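Local structure of aspartate aminotransferase, mitochondrial (Trypanosoma brucei brucei, 4W5K) at residues A[128-131]-A[132-136]; A[241-244]-A[245-248]; A[108-111]-A[112-116]; A[147-150]-A[151-154]; A[367-370]-A[371-375]. The protein probably catalyses the pyridoxal-phosphate-dependent transfer of an amino group between L-aspartate and 2-oxoglutarate, working as a homodimer. The protein carries 1 engineered substitution. All coordinates share one frame; numbering follows the deposited sequence.

Interaction 1: residues A[128-131]-A[132-136]; sequences YPNH and ESIFA. With PLP (pyridoxal-5'-phosphate), chain C.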
loop_
_atom_site.group_PDB
_atom_site.type_symbol
_atom_site.label_atom_id
_atom_site.label_comp_id
_atom_site.label_asym_id
_atom_site.label_seq_id
_atom_site.Cartn_x
_atom_site.Cartn_y
_atom_site.Cartn_z
ATOM N N TYR A 128 -17.211 -1.592 12.390
ATOM C CA TYR A 128 -16.696 -1.769 11.061
ATOM C C TYR A 128 -16.050 -3.156 10.930
ATOM O O TYR A 128 -15.135 -3.493 11.688
ATOM C CB TYR A 128 -15.699 -0.639 10.805
ATOM C CG TYR A 128 -15.034 -0.625 9.474
ATOM C CD1 TYR A 128 -15.762 -0.409 8.312
ATOM C CD2 TYR A 128 -13.650 -0.757 9.387
ATOM C CE1 TYR A 128 -15.113 -0.371 7.060
ATOM C CE2 TYR A 128 -13.005 -0.715 8.170
ATOM C CZ TYR A 128 -13.742 -0.516 7.014
ATOM O OH TYR A 128 -13.087 -0.466 5.805
ATOM N N PRO A 129 -16.579 -3.986 10.023
ATOM C CA PRO A 129 -16.203 -5.397 9.915
ATOM C C PRO A 129 -14.692 -5.626 9.860
ATOM O O PRO A 129 -14.208 -6.539 10.515
ATOM C CB PRO A 129 -16.876 -5.828 8.610
ATOM C CG PRO A 129 -18.125 -4.967 8.570
ATOM C CD PRO A 129 -17.682 -3.635 9.106
ATOM N N ASN A 130 -13.950 -4.803 9.125
ATOM C CA ASN A 130 -12.522 -5.101 8.953
ATOM C C ASN A 130 -11.692 -4.779 10.199
ATOM O O ASN A 130 -10.553 -5.229 10.304
ATOM C CB ASN A 130 -11.962 -4.331 7.739
ATOM C CG ASN A 130 -10.605 -4.899 7.210
ATOM O OD1 ASN A 130 -10.300 -6.094 7.312
ATOM N ND2 ASN A 130 -9.799 -4.010 6.636
ATOM N N HIS A 131 -12.259 -4.033 11.151
ATOM C CA HIS A 131 -11.510 -3.663 12.351
ATOM C C HIS A 131 -11.038 -4.906 13.093
ATOM O O HIS A 131 -9.912 -4.944 13.610
ATOM C CB HIS A 131 -12.352 -2.791 13.302
ATOM C CG HIS A 131 -12.322 -1.333 12.975
ATOM N ND1 HIS A 131 -13.333 -0.471 13.343
ATOM C CD2 HIS A 131 -11.389 -0.576 12.348
ATOM C CE1 HIS A 131 -13.033 0.751 12.940
ATOM N NE2 HIS A 131 -11.863 0.716 12.330
ATOM N N GLU A 132 -11.877 -5.935 13.148
ATOM C CA GLU A 132 -11.492 -7.130 13.902
ATOM C C GLU A 132 -10.211 -7.766 13.355
ATOM O O GLU A 132 -9.280 -8.066 14.099
ATOM C CB GLU A 132 -12.615 -8.173 13.897
ATOM C CG GLU A 132 -12.299 -9.338 14.826
ATOM C CD GLU A 132 -13.477 -10.278 15.023
ATOM O OE1 GLU A 132 -14.150 -10.603 14.026
ATOM O OE2 GLU A 132 -13.738 -10.678 16.181
ATOM N N SER A 133 -10.171 -7.962 12.043
ATOM C CA SER A 133 -9.023 -8.602 11.425
ATOM C C SER A 133 -7.770 -7.729 11.483
ATOM O O SER A 133 -6.661 -8.235 11.722
ATOM C CB SER A 133 -9.308 -8.965 9.965
ATOM O OG SER A 133 -8.181 -9.722 9.495
ATOM N N ILE A 134 -7.936 -6.440 11.217
ATOM C CA ILE A 134 -6.816 -5.492 11.297
ATOM C C ILE A 134 -6.116 -5.631 12.636
ATOM O O ILE A 134 -4.898 -5.820 12.711
ATOM C CB ILE A 134 -7.289 -4.033 11.127
ATOM C CG1 ILE A 134 -7.742 -3.763 9.680
ATOM C CG2 ILE A 134 -6.164 -3.051 11.456
ATOM C CD1 ILE A 134 -8.558 -2.454 9.516
ATOM N N PHE A 135 -6.893 -5.567 13.713
ATOM C CA PHE A 135 -6.246 -5.579 14.999
ATOM C C PHE A 135 -5.824 -6.969 15.411
ATOM O O PHE A 135 -4.841 -7.095 16.112
ATOM C CB PHE A 135 -7.167 -4.894 16.022
ATOM C CG PHE A 135 -7.205 -3.399 15.822
ATOM C CD1 PHE A 135 -6.068 -2.635 16.109
ATOM C CD2 PHE A 135 -8.329 -2.766 15.281
ATOM C CE1 PHE A 135 -6.058 -1.273 15.893
ATOM C CE2 PHE A 135 -8.335 -1.395 15.074
ATOM C CZ PHE A 135 -7.195 -0.648 15.381
ATOM N N ALA A 136 -6.495 -8.013 14.921
ATOM C CA ALA A 136 -6.016 -9.371 15.179
ATOM C C ALA A 136 -4.616 -9.560 14.606
ATOM O O ALA A 136 -3.724 -10.119 15.262
ATOM C CB ALA A 136 -6.967 -10.413 14.591
HETATM N N1 PLP C . -12.707 2.956 8.808
HETATM C C2 PLP C . -14.032 3.174 8.516
HETATM C C2A PLP C . -14.970 3.444 9.648
HETATM C C3 PLP C . -14.484 3.143 7.196
HETATM O O3 PLP C . -15.802 3.339 6.884
HETATM C C4 PLP C . -13.585 2.895 6.168
HETATM C C4A PLP C . -14.054 3.097 4.753
HETATM O O4A PLP C . -14.763 2.230 4.234
HETATM C C5 PLP C . -12.240 2.676 6.461
HETATM C C6 PLP C . -11.804 2.724 7.786
HETATM C C5A PLP C . -11.240 2.374 5.355
HETATM O O4P PLP C . -10.907 3.538 4.652
HETATM P P PLP C . -9.804 3.550 3.554
HETATM O O1P PLP C . -10.398 3.269 2.206
HETATM O O2P PLP C . -8.740 2.532 3.886
HETATM O O3P PLP C . -9.238 4.951 3.604
HETATM O O HOH W 1 -14.947 -5.688 13.342
HETATM O O HOH W 2 -12.487 -8.430 10.132
HETATM O O HOH W 3 -16.002 -8.074 12.997
#
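N130 and I134 meet one helical turn apart, and their torsions decide how. In N130, CG lies trans to the backbone N (chi1 -162°). In I134, CG1 is trans to the carbonyl carbon (chi1 -70°) and folds back along the helix. The two side chains cross at about a right angle. I134 CD1 comes within 3.5 Å of N130 ND2, and that amide nitrogen donates to the carbonyl of R279 of the second subunit. H131 and F135 lie side by side and point the same way, with H131 CD2 4.2 Å from F135 CE2. The backbone runs as a regular helix. I134 N gives a straight bond of 3.0 Å to N130 O, and F135 N bonds to H131 O at 3.1 Å. At the N-terminal end, water 2 bridges P129 O and S133 N. The Y128 ring lies with one face against the cofactor's pyridine ring, PLP C2 over its centre. Y128 OH is 3.3 Å from PLP C5. N130 N lies over the opposite face, toward the rim. H131 meets Y128 at its edge, so that Y128 CD2 sits over the centre of the imidazole face. Y128 thus supplies an aromatic face to the pyridine ring. The NE2 of buried H131 is satisfied by D209, which could polarise the imidazole, and N130 links the same turn to the partner subunit.

Interaction 2: residues A[241-244]-A[245-248]; sequences QSFS and ANFG. Engineered in segment 245-248: A245 (natural residue Lys). With PLP (pyridoxal-5'-phosphate), chain C.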
loop_
_atom_site.group_PDB
_atom_site.type_symbol
_atom_site.label_atom_id
_atom_site.label_comp_id
_atom_site.label_asym_id
_atom_site.label_seq_id
_atom_site.Cartn_x
_atom_site.Cartn_y
_atom_site.Cartn_z
ATOM N N GLN A 241 -6.587 8.546 9.766
ATOM C CA GLN A 241 -7.276 9.551 8.970
ATOM C C GLN A 241 -7.362 9.112 7.499
ATOM O O GLN A 241 -6.341 8.908 6.844
ATOM C CB GLN A 241 -6.534 10.902 9.116
ATOM C CG GLN A 241 -7.018 12.028 8.240
ATOM C CD GLN A 241 -6.198 13.289 8.447
ATOM O OE1 GLN A 241 -4.992 13.214 8.702
ATOM N NE2 GLN A 241 -6.830 14.455 8.287
ATOM N N SER A 242 -8.582 8.988 6.979
ATOM C CA SER A 242 -8.796 8.591 5.582
ATOM C C SER A 242 -9.135 9.765 4.671
ATOM O O SER A 242 -9.951 10.624 5.024
ATOM C CB SER A 242 -9.928 7.550 5.496
ATOM O OG SER A 242 -10.245 7.262 4.141
ATOM N N PHE A 243 -8.532 9.778 3.479
ATOM C CA PHE A 243 -8.894 10.747 2.460
ATOM C C PHE A 243 -9.717 10.137 1.345
ATOM O O PHE A 243 -9.987 10.793 0.324
ATOM C CB PHE A 243 -7.615 11.420 1.927
ATOM C CG PHE A 243 -6.931 12.233 2.977
ATOM C CD1 PHE A 243 -7.556 13.355 3.505
ATOM C CD2 PHE A 243 -5.722 11.833 3.519
ATOM C CE1 PHE A 243 -6.951 14.094 4.524
ATOM C CE2 PHE A 243 -5.104 12.582 4.524
ATOM C CZ PHE A 243 -5.715 13.708 5.026
ATOM N N SER A 244 -10.179 8.909 1.559
ATOM C CA SER A 244 -10.930 8.201 0.525
ATOM C C SER A 244 -12.269 8.837 0.227
ATOM O O SER A 244 -12.561 9.172 -0.920
ATOM C CB SER A 244 -11.129 6.734 0.926
ATOM O OG SER A 244 -9.875 6.051 0.947
ATOM N N ALA A 245 -13.099 9.016 1.255
ATOM C CA ALA A 245 -14.410 9.602 0.976
ATOM C C ALA A 245 -14.358 11.128 0.796
ATOM O O ALA A 245 -15.035 11.678 -0.095
ATOM C CB ALA A 245 -15.387 9.226 2.084
ATOM N N ASN A 246 -13.624 11.835 1.656
ATOM C CA ASN A 246 -13.748 13.291 1.626
ATOM C C ASN A 246 -13.028 13.946 0.448
ATOM O O ASN A 246 -13.333 15.090 0.096
ATOM C CB ASN A 246 -13.333 13.946 2.983
ATOM C CG ASN A 246 -11.915 13.666 3.403
ATOM O OD1 ASN A 246 -11.138 13.066 2.680
ATOM N ND2 ASN A 246 -11.576 14.119 4.617
ATOM N N PHE A 247 -12.122 13.211 -0.202
ATOM C CA PHE A 247 -11.580 13.692 -1.492
ATOM C C PHE A 247 -11.996 12.824 -2.674
ATOM O O PHE A 247 -11.602 13.089 -3.824
ATOM C CB PHE A 247 -10.055 13.770 -1.429
ATOM C CG PHE A 247 -9.523 14.966 -0.675
ATOM C CD1 PHE A 247 -9.270 14.880 0.697
ATOM C CD2 PHE A 247 -9.238 16.153 -1.352
ATOM C CE1 PHE A 247 -8.761 15.970 1.405
ATOM C CE2 PHE A 247 -8.731 17.262 -0.667
ATOM C CZ PHE A 247 -8.487 17.163 0.726
ATOM N N GLY A 248 -12.798 11.794 -2.414
ATOM C CA GLY A 248 -13.202 10.879 -3.469
ATOM C C GLY A 248 -12.006 10.092 -4.038
ATOM O O GLY A 248 -12.014 9.708 -5.208
HETATM N N1 PLP C . -12.707 2.956 8.808
HETATM C C2 PLP C . -14.032 3.174 8.516
HETATM C C2A PLP C . -14.970 3.444 9.648
HETATM C C3 PLP C . -14.484 3.143 7.196
HETATM O O3 PLP C . -15.802 3.339 6.884
HETATM C C4 PLP C . -13.585 2.895 6.168
HETATM C C4A PLP C . -14.054 3.097 4.753
HETATM O O4A PLP C . -14.763 2.230 4.234
HETATM C C5 PLP C . -12.240 2.676 6.461
HETATM C C6 PLP C . -11.804 2.724 7.786
HETATM C C5A PLP C . -11.240 2.374 5.355
HETATM O O4P PLP C . -10.907 3.538 4.652
HETATM P P PLP C . -9.804 3.550 3.554
HETATM O O1P PLP C . -10.398 3.269 2.206
HETATM O O2P PLP C . -8.740 2.532 3.886
HETATM O O3P PLP C . -9.238 4.951 3.604
HETATM O O HOH W 4 -13.086 7.172 3.909
HETATM O O HOH W 5 -12.565 10.671 4.000
#
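F243 reaches across the turn to F247, its side chain running alongside and pointing the same way. Its CB lies 4.0 Å from both N246 OD1 and F247 CD1. Further out, F243 CD1 is 3.6 Å from F247 CE1, and F243 CE1 meets the same atom less closely. The two ring planes are inclined at 68°, so the pair is oblique. N246 OD1 comes to the edge of the F243 ring, near its plane. In the backbone, F247 N donates to F243 O at 3.3 Å, from well above the carbonyl plane. N246 ND2 turns to the carbonyl of Q213. Water 5 accepts from N246 N and donates to S242 O.

The serines face the cofactor phosphate. S242 OG donates to PLP O3P at 2.6 Å and accepts from S244 N at 3.1 Å, which closes an ST turn. S244 OG lies 2.9 Å from PLP O3P, with PLP O1P close by. A245 is an engineered residue, lysine in the natural protein. As in other aminotransferases of this family, the natural lysine at this position probably forms the Schiff base with pyridoxal phosphate. This turn after strand 238-242 forms part of the family's phosphate-binding site.

Interaction 3: residues A[108-111]-A[112-116]; sequences GDLL and NRFVA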
loop_
_atom_site.group_PDB
_atom_site.type_symbol
_atom_site.label_atom_id
_atom_site.label_comp_id
_atom_site.label_asym_id
_atom_site.label_seq_id
_atom_site.Cartn_x
_atom_site.Cartn_y
_atom_site.Cartn_z
ATOM N N GLY A 108 -1.994 0.044 14.860
ATOM C CA GLY A 108 -2.130 -1.152 15.685
ATOM C C GLY A 108 -0.804 -1.872 15.910
ATOM O O GLY A 108 -0.492 -2.326 17.024
ATOM N N ASP A 109 0.006 -1.960 14.849
ATOM C CA ASP A 109 1.321 -2.585 14.951
ATOM C C ASP A 109 2.298 -1.762 15.799
ATOM O O ASP A 109 3.297 -2.305 16.302
ATOM C CB ASP A 109 1.928 -2.807 13.542
ATOM C CG ASP A 109 1.396 -4.076 12.856
ATOM O OD1 ASP A 109 1.055 -5.039 13.561
ATOM O OD2 ASP A 109 1.358 -4.128 11.599
ATOM N N LEU A 110 2.037 -0.467 15.937
ATOM C CA LEU A 110 2.892 0.425 16.715
ATOM C C LEU A 110 2.532 0.421 18.218
ATOM O O LEU A 110 3.350 0.824 19.038
ATOM C CB LEU A 110 2.794 1.861 16.196
ATOM C CG LEU A 110 3.833 2.817 16.781
ATOM C CD1 LEU A 110 5.248 2.408 16.336
ATOM C CD2 LEU A 110 3.498 4.246 16.374
ATOM N N LEU A 111 1.342 -0.046 18.563
ATOM C CA LEU A 111 0.831 0.183 19.922
ATOM C C LEU A 111 1.744 -0.342 21.029
ATOM O O LEU A 111 1.831 0.284 22.099
ATOM C CB LEU A 111 -0.572 -0.427 20.109
ATOM C CG LEU A 111 -1.662 0.287 19.299
ATOM C CD1 LEU A 111 -3.006 -0.358 19.496
ATOM C CD2 LEU A 111 -1.748 1.758 19.693
ATOM N N ASN A 112 2.452 -1.442 20.781
ATOM C CA ASN A 112 3.252 -2.002 21.870
ATOM C C ASN A 112 4.517 -1.194 22.159
ATOM O O ASN A 112 5.198 -1.470 23.129
ATOM C CB ASN A 112 3.602 -3.480 21.627
ATOM C CG ASN A 112 4.465 -3.705 20.403
ATOM O OD1 ASN A 112 4.817 -2.780 19.703
ATOM N ND2 ASN A 112 4.802 -4.954 20.151
ATOM N N ARG A 113 4.773 -0.159 21.371
ATOM C CA ARG A 113 5.838 0.804 21.671
ATOM C C ARG A 113 5.449 1.763 22.786
ATOM O O ARG A 113 6.313 2.385 23.398
ATOM C CB ARG A 113 6.185 1.623 20.417
ATOM C CG ARG A 113 7.219 1.014 19.498
ATOM C CD ARG A 113 7.060 -0.470 19.239
ATOM N NE ARG A 113 8.313 -0.969 18.680
ATOM C CZ ARG A 113 8.657 -2.250 18.535
ATOM N NH1 ARG A 113 7.833 -3.229 18.893
ATOM N NH2 ARG A 113 9.850 -2.552 18.027
ATOM N N PHE A 114 4.147 1.916 23.063
ATOM C CA PHE A 114 3.789 2.883 24.072
ATOM C C PHE A 114 2.571 2.517 24.927
ATOM O O PHE A 114 2.244 3.245 25.846
ATOM C CB PHE A 114 3.591 4.264 23.434
ATOM C CG PHE A 114 2.473 4.344 22.407
ATOM C CD1 PHE A 114 2.695 4.007 21.076
ATOM C CD2 PHE A 114 1.209 4.807 22.780
ATOM C CE1 PHE A 114 1.676 4.096 20.117
ATOM C CE2 PHE A 114 0.167 4.911 21.824
ATOM C CZ PHE A 114 0.398 4.554 20.495
ATOM N N VAL A 115 1.960 1.372 24.672
ATOM C CA VAL A 115 0.853 0.902 25.532
ATOM C C VAL A 115 1.275 -0.381 26.231
ATOM O O VAL A 115 1.685 -1.325 25.558
ATOM C CB VAL A 115 -0.426 0.634 24.697
ATOM C CG1 VAL A 115 -1.570 0.150 25.597
ATOM C CG2 VAL A 115 -0.827 1.892 23.870
ATOM N N ALA A 116 1.202 -0.413 27.569
ATOM C CA ALA A 116 1.546 -1.615 28.313
ATOM C C ALA A 116 0.510 -2.712 28.087
ATOM O O ALA A 116 -0.677 -2.414 27.896
ATOM C CB ALA A 116 1.643 -1.301 29.807
HETATM O O HOH W 6 1.443 -3.418 18.759
#
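L111 O takes two backbone donors from the residues that follow. V115 N reaches it at 2.8 Å, nearly in line with the C=O bond, and F114 N at 3.0 Å from above the carbonyl plane. L110 O accepts from R113 N at 2.9 Å. Water 6 joins G108 O to N112 N. On the outer side, R113 NH1 donates to N112 OD1 at 3.2 Å, with the oxygen close to the guanidinium plane. R113 NE turns to Q273 on helix 264-282.

Packing lies on the inner side. F114 has CG wedged between its backbone N and carbonyl carbon (chi1 62°), which folds the ring back over the turn. L111 O sits over one ring face, offset to the rim. L111 CD2 touches F114 CZ at 3.6 Å, and L110 CD2 approaches F114 CE1 more loosely. F114 also packs on I238 and I259 of the large sheet. The doubly used carbonyl and the folded-back ring imply a helix exit where the last backbone carbonyls are satisfied by the turn itself, while leucine and phenylalanine side chains turn to the sheet.

Interaction 4: residues A[147-150]-A[151-154]; sequences YYDP and ATKG. With EDO (1,2-ethanediol), chain E.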
loop_
_atom_site.group_PDB
_atom_site.type_symbol
_atom_site.label_atom_id
_atom_site.label_comp_id
_atom_site.label_asym_id
_atom_site.label_seq_id
_atom_site.Cartn_x
_atom_site.Cartn_y
_atom_site.Cartn_z
ATOM N N TYR A 147 -22.989 0.274 22.549
ATOM C CA TYR A 147 -22.983 1.437 21.670
ATOM C C TYR A 147 -24.300 1.562 20.938
ATOM O O TYR A 147 -25.022 2.547 21.109
ATOM C CB TYR A 147 -21.820 1.362 20.651
ATOM C CG TYR A 147 -21.713 2.609 19.803
ATOM C CD1 TYR A 147 -21.103 3.756 20.298
ATOM C CD2 TYR A 147 -22.233 2.642 18.511
ATOM C CE1 TYR A 147 -21.011 4.906 19.533
ATOM C CE2 TYR A 147 -22.152 3.804 17.723
ATOM C CZ TYR A 147 -21.538 4.930 18.255
ATOM O OH TYR A 147 -21.416 6.083 17.518
ATOM N N TYR A 148 -24.628 0.563 20.126
ATOM C CA TYR A 148 -25.860 0.631 19.318
ATOM C C TYR A 148 -27.071 0.047 20.041
ATOM O O TYR A 148 -27.005 -1.034 20.642
ATOM C CB TYR A 148 -25.647 -0.090 17.984
ATOM C CG TYR A 148 -26.857 -0.105 17.073
ATOM C CD1 TYR A 148 -27.235 1.031 16.368
ATOM C CD2 TYR A 148 -27.604 -1.262 16.897
ATOM C CE1 TYR A 148 -28.337 1.015 15.516
ATOM C CE2 TYR A 148 -28.679 -1.293 16.052
ATOM C CZ TYR A 148 -29.049 -0.141 15.362
ATOM O OH TYR A 148 -30.151 -0.150 14.522
ATOM N N ASP A 149 -28.179 0.782 19.982
ATOM C CA ASP A 149 -29.451 0.373 20.588
ATOM C C ASP A 149 -30.402 -0.059 19.478
ATOM O O ASP A 149 -30.912 0.783 18.743
ATOM C CB ASP A 149 -30.031 1.540 21.397
ATOM C CG ASP A 149 -31.305 1.175 22.164
ATOM O OD1 ASP A 149 -31.993 0.197 21.801
ATOM O OD2 ASP A 149 -31.613 1.896 23.141
ATOM N N PRO A 150 -30.643 -1.371 19.340
ATOM C CA PRO A 150 -31.451 -1.830 18.203
ATOM C C PRO A 150 -32.941 -1.443 18.338
ATOM O O PRO A 150 -33.635 -1.378 17.319
ATOM C CB PRO A 150 -31.279 -3.359 18.232
ATOM C CG PRO A 150 -30.144 -3.632 19.214
ATOM C CD PRO A 150 -30.196 -2.489 20.188
ATOM N N ALA A 151 -33.403 -1.171 19.551
ATOM C CA ALA A 151 -34.807 -0.784 19.749
ATOM C C ALA A 151 -35.058 0.605 19.158
ATOM O O ALA A 151 -36.141 0.882 18.617
ATOM C CB ALA A 151 -35.174 -0.810 21.229
ATOM N N THR A 152 -34.054 1.477 19.250
ATOM C CA THR A 152 -34.193 2.854 18.772
ATOM C C THR A 152 -33.417 3.129 17.487
ATOM O O THR A 152 -33.566 4.202 16.884
ATOM C CB THR A 152 -33.721 3.871 19.823
ATOM O OG1 THR A 152 -32.318 3.704 20.067
ATOM C CG2 THR A 152 -34.508 3.710 21.147
ATOM N N LYS A 153 -32.595 2.160 17.077
ATOM C CA LYS A 153 -31.619 2.348 15.994
ATOM C C LYS A 153 -30.789 3.600 16.255
ATOM O O LYS A 153 -30.483 4.360 15.333
ATOM C CB LYS A 153 -32.300 2.420 14.606
ATOM C CG LYS A 153 -33.279 1.260 14.313
ATOM C CD LYS A 153 -34.749 1.646 14.667
ATOM C CE LYS A 153 -35.574 0.419 15.046
ATOM N NZ LYS A 153 -37.049 0.682 15.079
ATOM N N GLY A 154 -30.437 3.799 17.529
ATOM C CA GLY A 154 -29.718 4.980 17.983
ATOM C C GLY A 154 -28.678 4.615 19.015
ATOM O O GLY A 154 -28.277 3.448 19.090
HETATM C C1 EDO E . -38.157 0.096 11.386
HETATM O O1 EDO E . -36.863 0.500 11.840
HETATM C C2 EDO E . -39.127 1.241 11.652
HETATM O O2 EDO E . -39.036 1.614 13.040
#
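D149 and G154 form an antiparallel hydrogen-bonded pair. D149 N donates to G154 O at 2.8 Å, and G154 N returns a bond to D149 O at 3.3 Å. A weak bond also runs from T152 N to D149 O. The D149 side chain adds one more: its OD1 accepts from A151 N at 3.0 Å, on the anti side and somewhat out of the carboxylate plane.

K153 and G154 both face D149, which makes this a G1 beta bulge. It closes the hairpin between strands 141-149 and 154-155, at the edge of the large mixed sheet. K153 takes positive phi (51°), as the first residue of a G1 bulge does.

Among the van der Waals contacts, the Y148 side chain passes slantwise across K153. Its OH lies 3.2 Å from K153 CA and 3.4 Å from K153 CB. D149 CB rests 3.4 Å from T152 OG1. Y148 also meets Y349 edge-to-face.

The K153 chain is turned about its CB-CG bond (chi2 95°) and runs past P150 O. Its NZ donates to O2 of a 1,2-ethanediol molecule at 3.0 Å, probably from the crystallisation liquor.

Interaction 5: residues A[367-370]-A[371-375]; sequences YMTL and NGRAA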
loop_
_atom_site.group_PDB
_atom_site.type_symbol
_atom_site.label_atom_id
_atom_site.label_comp_id
_atom_site.label_asym_id
_atom_site.label_seq_id
_atom_site.Cartn_x
_atom_site.Cartn_y
_atom_site.Cartn_z
ATOM N N TYR A 367 -31.141 -4.339 -3.101
ATOM C CA TYR A 367 -30.076 -5.091 -2.450
ATOM C C TYR A 367 -29.433 -4.336 -1.295
ATOM O O TYR A 367 -28.879 -3.254 -1.483
ATOM C CB TYR A 367 -28.998 -5.471 -3.476
ATOM C CG TYR A 367 -29.424 -6.552 -4.446
ATOM C CD1 TYR A 367 -30.355 -6.292 -5.444
ATOM C CD2 TYR A 367 -28.890 -7.832 -4.362
ATOM C CE1 TYR A 367 -30.746 -7.284 -6.333
ATOM C CE2 TYR A 367 -29.279 -8.828 -5.237
ATOM C CZ TYR A 367 -30.205 -8.550 -6.221
ATOM O OH TYR A 367 -30.584 -9.543 -7.098
ATOM N N MET A 368 -29.511 -4.919 -0.102
ATOM C CA MET A 368 -28.793 -4.413 1.064
ATOM C C MET A 368 -28.385 -5.623 1.891
ATOM O O MET A 368 -28.924 -6.717 1.693
ATOM C CB MET A 368 -29.651 -3.427 1.873
ATOM C CG MET A 368 -30.749 -4.050 2.693
ATOM S SD MET A 368 -31.743 -2.795 3.567
ATOM C CE MET A 368 -32.445 -1.903 2.200
ATOM N N THR A 369 -27.421 -5.449 2.788
ATOM C CA THR A 369 -26.930 -6.573 3.579
ATOM C C THR A 369 -27.971 -6.965 4.632
ATOM O O THR A 369 -28.817 -6.154 5.026
ATOM C CB THR A 369 -25.569 -6.260 4.248
ATOM O OG1 THR A 369 -25.572 -4.928 4.762
ATOM C CG2 THR A 369 -24.432 -6.389 3.234
ATOM N N LEU A 370 -27.899 -8.217 5.079
ATOM C CA LEU A 370 -28.936 -8.822 5.919
ATOM C C LEU A 370 -29.084 -8.190 7.302
ATOM O O LEU A 370 -30.047 -8.456 8.020
ATOM C CB LEU A 370 -28.658 -10.313 6.081
ATOM C CG LEU A 370 -28.788 -11.166 4.822
ATOM C CD1 LEU A 370 -28.440 -12.607 5.142
ATOM C CD2 LEU A 370 -30.190 -11.065 4.260
ATOM N N ASN A 371 -28.122 -7.369 7.686
ATOM C CA ASN A 371 -28.209 -6.667 8.960
ATOM C C ASN A 371 -29.080 -5.411 8.857
ATOM O O ASN A 371 -29.224 -4.677 9.829
ATOM C CB ASN A 371 -26.821 -6.286 9.453
ATOM C CG ASN A 371 -26.035 -5.520 8.411
ATOM O OD1 ASN A 371 -26.522 -5.297 7.300
ATOM N ND2 ASN A 371 -24.816 -5.113 8.759
ATOM N N GLY A 372 -29.642 -5.155 7.677
ATOM C CA GLY A 372 -30.480 -3.976 7.507
ATOM C C GLY A 372 -29.685 -2.699 7.260
ATOM O O GLY A 372 -30.242 -1.598 7.293
ATOM N N ARG A 373 -28.389 -2.830 6.998
ATOM C CA ARG A 373 -27.590 -1.658 6.634
ATOM C C ARG A 373 -27.905 -1.240 5.210
ATOM O O ARG A 373 -27.821 -2.047 4.292
ATOM C CB ARG A 373 -26.083 -1.933 6.740
ATOM C CG ARG A 373 -25.247 -0.762 6.223
ATOM C CD ARG A 373 -23.782 -1.136 5.968
ATOM N NE ARG A 373 -23.586 -2.158 4.941
ATOM C CZ ARG A 373 -23.196 -1.935 3.684
ATOM N NH1 ARG A 373 -23.007 -0.703 3.232
ATOM N NH2 ARG A 373 -23.025 -2.951 2.852
ATOM N N ALA A 374 -28.263 0.023 5.025
ATOM C CA ALA A 374 -28.477 0.543 3.685
ATOM C C ALA A 374 -27.423 1.600 3.412
ATOM O O ALA A 374 -27.159 2.458 4.244
ATOM C CB ALA A 374 -29.883 1.124 3.531
ATOM N N ALA A 375 -26.792 1.502 2.251
ATOM C CA ALA A 375 -25.886 2.537 1.794
ATOM C C ALA A 375 -26.729 3.583 1.094
ATOM O O ALA A 375 -27.211 3.345 -0.013
ATOM C CB ALA A 375 -24.838 1.960 0.856
HETATM O O HOH W 7 -26.013 -2.769 2.477
#
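A type I beta turn from T369 to G372, combined with an Asx turn at N371, leads the chain into strand 373-375. T369 and N371 lie side by side, pointing the same way. T369 OG1 donates to N371 OD1 at 2.7 Å. The same oxygen accepts from R373 N at 3.1 Å, which closes the Asx turn. Its two donors come at different heights: the hydroxyl lies 20° from the amide carbonyl plane, R373 N 61° out of it. N371 is placed for both by chi1 of 53°, with CG between its backbone N and carbonyl carbon. Across the turn, G372 N bonds to T369 O at 3.0 Å. G372 has positive phi, which suits glycine here. R373 NE makes a weak bond of 3.4 Å to T369 OG1. T369 CG2 lies 3.7 Å from R373 NH2. Water 7 accepts from T369 N and donates to R373 O, so it bridges the two arms. It also lies over one face of the R373 guanidinium. Beside T369, M368 CB is 3.3 Å from R373 O, and M368 CE reaches A374 CB at 4.2 Å. M368 packs against V357 and L360 of helix 354-364, and L370 touches the same helix. Strand 373-375 pairs antiparallel with strand 347-349, where R373 rests on M347 and Y349.

Interaction 2 is wholly buried; the other four are partly buried, with exposed residues at their margins. Interactions 1 and 2 share the cofactor: the first offers an aromatic face to the pyridine ring, the second hydroxyls to the phosphate. Both also touch the second subunit. Interaction 3 packs directly on interaction 1, through G108 against F135, but it is apolar within and charged outside. Interactions 2 and 4 reach the same large sheet, their nearest atoms about 17 Å apart. Interactions 4 and 5 are both tight turns, and Y349 touches each of them. Interaction 4 is held mainly by backbone bonds; interaction 5 rests more on side-chain oxygens.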